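Local coordinates for hypothetical protein (PDB 2GSL) that might act as a ribonuclease in RNA processing, being a largely helical member of the ribonuclease III clan that binds magnesium, at residues A[49-53]-A[54-58]. Residues are numbered along the deposited sequence; the frame is centred on the assembly and turned at random.
Sequences KAKVN and AKYQS
Asn53 caps the helix that begins at Ala54: its OD1 accepts from Tyr56 N at 2.9 Å, the donor tilted 33° from the carbonyl plane. One turn of helix then closes as Gln57 N reaches Asn53 O at 3.1 Å in a nearly straight bond. Asparagine suits this N-cap because its amide serves both sides of the junction. With CG between the backbone N and the carbonyl carbon (chi1 64°), OD1 bends over the new helix while ND2 reaches back to donate to Lys49 O at 3.0 Å, on a lone pair in the carbonyl plane.

Tyr56 bridges the same break with carbon. Its CG, anti to the backbone N (chi1 -167°), brings the ring back over the preceding turn, where Lys51 CB packs on one face, 4.2 Å from the centroid, in a CH-pi contact. A lysine fits here because its long aliphatic chain runs across the ring before NZ bonds to Tyr47 O and Tyr34 OH.

The junction thus joins helix 41-52 to helix 54-64. Trp26 of helix 15-34 packs on Val52 and Gln57, and helix 93-111 meets Ala54 and Gln57, placing the latter beside the magnesium ion bound by Asp23 and Glu103.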
ATOM      1  N   LYS A  49       6.406  -8.753   7.220  1.00 28.64           N
ATOM      2  CA  LYS A  49       7.636  -8.027   7.521  1.00 27.84           C
ATOM      3  C   LYS A  49       8.853  -8.722   6.948  1.00 27.60           C
ATOM      4  O   LYS A  49       9.863  -8.089   6.620  1.00 27.77           O
ATOM      5  CB  LYS A  49       7.827  -7.878   9.031  1.00 28.70           C
ATOM      6  CG  LYS A  49       6.812  -6.984   9.692  1.00 30.56           C
ATOM      7  CD  LYS A  49       7.183  -6.685  11.133  1.00 34.79           C
ATOM      8  CE  LYS A  49       6.117  -5.802  11.798  1.00 39.47           C
ATOM      9  NZ  LYS A  49       6.424  -5.458  13.226  1.00 40.79           N
ATOM     10  N   ALA A  50       8.756 -10.036   6.832  1.00 25.51           N
ATOM     11  CA  ALA A  50       9.854 -10.810   6.311  1.00 24.06           C
ATOM     12  C   ALA A  50      10.153 -10.451   4.871  1.00 23.58           C
ATOM     13  O   ALA A  50      11.314 -10.393   4.494  1.00 26.46           O
ATOM     14  CB  ALA A  50       9.543 -12.298   6.429  1.00 23.17           C
ATOM     15  N   LYS A  51       9.133 -10.202   4.056  1.00 23.05           N
ATOM     16  CA  LYS A  51       9.412  -9.878   2.654  1.00 24.31           C
ATOM     17  C   LYS A  51       9.201  -8.416   2.326  1.00 23.18           C
ATOM     18  O   LYS A  51       9.168  -8.038   1.161  1.00 23.74           O
ATOM     19  CB  LYS A  51       8.544 -10.702   1.693  1.00 26.93           C
ATOM     20  CG  LYS A  51       8.096 -12.049   2.185  1.00 26.39           C
ATOM     21  CD  LYS A  51       9.232 -12.967   2.548  1.00 28.68           C
ATOM     22  CE  LYS A  51       8.645 -14.258   3.126  1.00 30.73           C
ATOM     23  NZ  LYS A  51       7.575 -13.951   4.156  1.00 27.05           N
ATOM     24  N   VAL A  52       9.072  -7.599   3.353  1.00 23.17           N
ATOM     25  CA  VAL A  52       8.851  -6.183   3.171  1.00 23.36           C
ATOM     26  C   VAL A  52      10.082  -5.345   3.591  1.00 25.16           C
ATOM     27  O   VAL A  52      10.124  -4.138   3.353  1.00 25.38           O
ATOM     28  CB  VAL A  52       7.595  -5.771   3.981  1.00 22.75           C
ATOM     29  CG1 VAL A  52       7.956  -4.781   5.072  1.00 21.79           C
ATOM     30  CG2 VAL A  52       6.529  -5.221   3.053  1.00 23.43           C
ATOM     31  N   ASN A  53      11.092  -5.982   4.187  1.00 25.90           N
ATOM     32  CA  ASN A  53      12.282  -5.258   4.655  1.00 26.73           C
ATOM     33  C   ASN A  53      13.337  -5.015   3.580  1.00 26.89           C
ATOM     34  O   ASN A  53      13.359  -5.699   2.550  1.00 28.96           O
ATOM     35  CB  ASN A  53      12.921  -5.986   5.850  1.00 26.96           C
ATOM     36  CG  ASN A  53      13.438  -7.369   5.491  1.00 26.29           C
ATOM     37  OD1 ASN A  53      14.439  -7.520   4.777  1.00 29.48           O
ATOM     38  ND2 ASN A  53      12.751  -8.387   5.977  1.00 24.64           N
ATOM     39  N   ALA A  54      14.219  -4.045   3.826  1.00 26.67           N
ATOM     40  CA  ALA A  54      15.261  -3.705   2.854  1.00 26.23           C
ATOM     41  C   ALA A  54      16.140  -4.887   2.445  1.00 25.71           C
ATOM     42  O   ALA A  54      16.437  -5.053   1.255  1.00 24.61           O
ATOM     43  CB  ALA A  54      16.130  -2.564   3.377  1.00 22.02           C
ATOM     44  N   LYS A  55      16.546  -5.714   3.406  1.00 25.23           N
ATOM     45  CA  LYS A  55      17.391  -6.861   3.066  1.00 26.52           C
ATOM     46  C   LYS A  55      16.749  -7.753   2.009  1.00 25.31           C
ATOM     47  O   LYS A  55      17.420  -8.177   1.059  1.00 25.02           O
ATOM     48  CB  LYS A  55      17.723  -7.697   4.308  1.00 28.21           C
ATOM     49  CG  LYS A  55      18.667  -7.003   5.279  1.00 30.52           C
ATOM     50  CD  LYS A  55      18.883  -7.841   6.525  1.00 32.99           C
ATOM     51  CE  LYS A  55      19.815  -9.031   6.256  1.00 34.65           C
ATOM     52  NZ  LYS A  55      21.221  -8.586   5.937  1.00 34.61           N
ATOM     53  N   TYR A  56      15.456  -8.035   2.161  1.00 23.71           N
ATOM     54  CA  TYR A  56      14.774  -8.887   1.192  1.00 22.63           C
ATOM     55  C   TYR A  56      14.590  -8.193  -0.162  1.00 21.72           C
ATOM     56  O   TYR A  56      15.006  -8.719  -1.195  1.00 19.76           O
ATOM     57  CB  TYR A  56      13.424  -9.368   1.741  1.00 23.65           C
ATOM     58  CG  TYR A  56      12.816 -10.490   0.922  1.00 24.44           C
ATOM     59  CD1 TYR A  56      11.987 -10.211  -0.162  1.00 23.56           C
ATOM     60  CD2 TYR A  56      13.136 -11.826   1.182  1.00 23.15           C
ATOM     61  CE1 TYR A  56      11.500 -11.220  -0.972  1.00 24.16           C
ATOM     62  CE2 TYR A  56      12.652 -12.850   0.373  1.00 25.10           C
ATOM     63  CZ  TYR A  56      11.836 -12.535  -0.709  1.00 26.53           C
ATOM     64  OH  TYR A  56      11.384 -13.528  -1.554  1.00 28.80           O
ATOM     65  N   GLN A  57      13.984  -7.013  -0.181  1.00 22.22           N
ATOM     66  CA  GLN A  57      13.805  -6.343  -1.463  1.00 23.27           C
ATOM     67  C   GLN A  57      15.140  -6.314  -2.216  1.00 26.45           C
ATOM     68  O   GLN A  57      15.169  -6.422  -3.446  1.00 29.60           O
ATOM     69  CB  GLN A  57      13.293  -4.926  -1.263  1.00 19.62           C
ATOM     70  CG  GLN A  57      12.383  -4.799  -0.088  1.00 18.12           C
ATOM     71  CD  GLN A  57      11.476  -3.606  -0.196  1.00 22.59           C
ATOM     72  OE1 GLN A  57      10.626  -3.552  -1.085  1.00 24.75           O
ATOM     73  NE2 GLN A  57      11.642  -2.637   0.704  1.00 22.16           N
ATOM     74  N   SER A  58      16.241  -6.190  -1.472  1.00 28.15           N
ATOM     75  CA  SER A  58      17.584  -6.156  -2.056  1.00 27.96           C
ATOM     76  C   SER A  58      17.922  -7.456  -2.789  1.00 29.20           C
ATOM     77  O   SER A  58      18.570  -7.440  -3.839  1.00 29.16           O
ATOM     78  CB  SER A  58      18.640  -5.890  -0.970  1.00 27.68           C
ATOM     79  OG  SER A  58      19.959  -5.938  -1.512  1.00 27.14           O
TER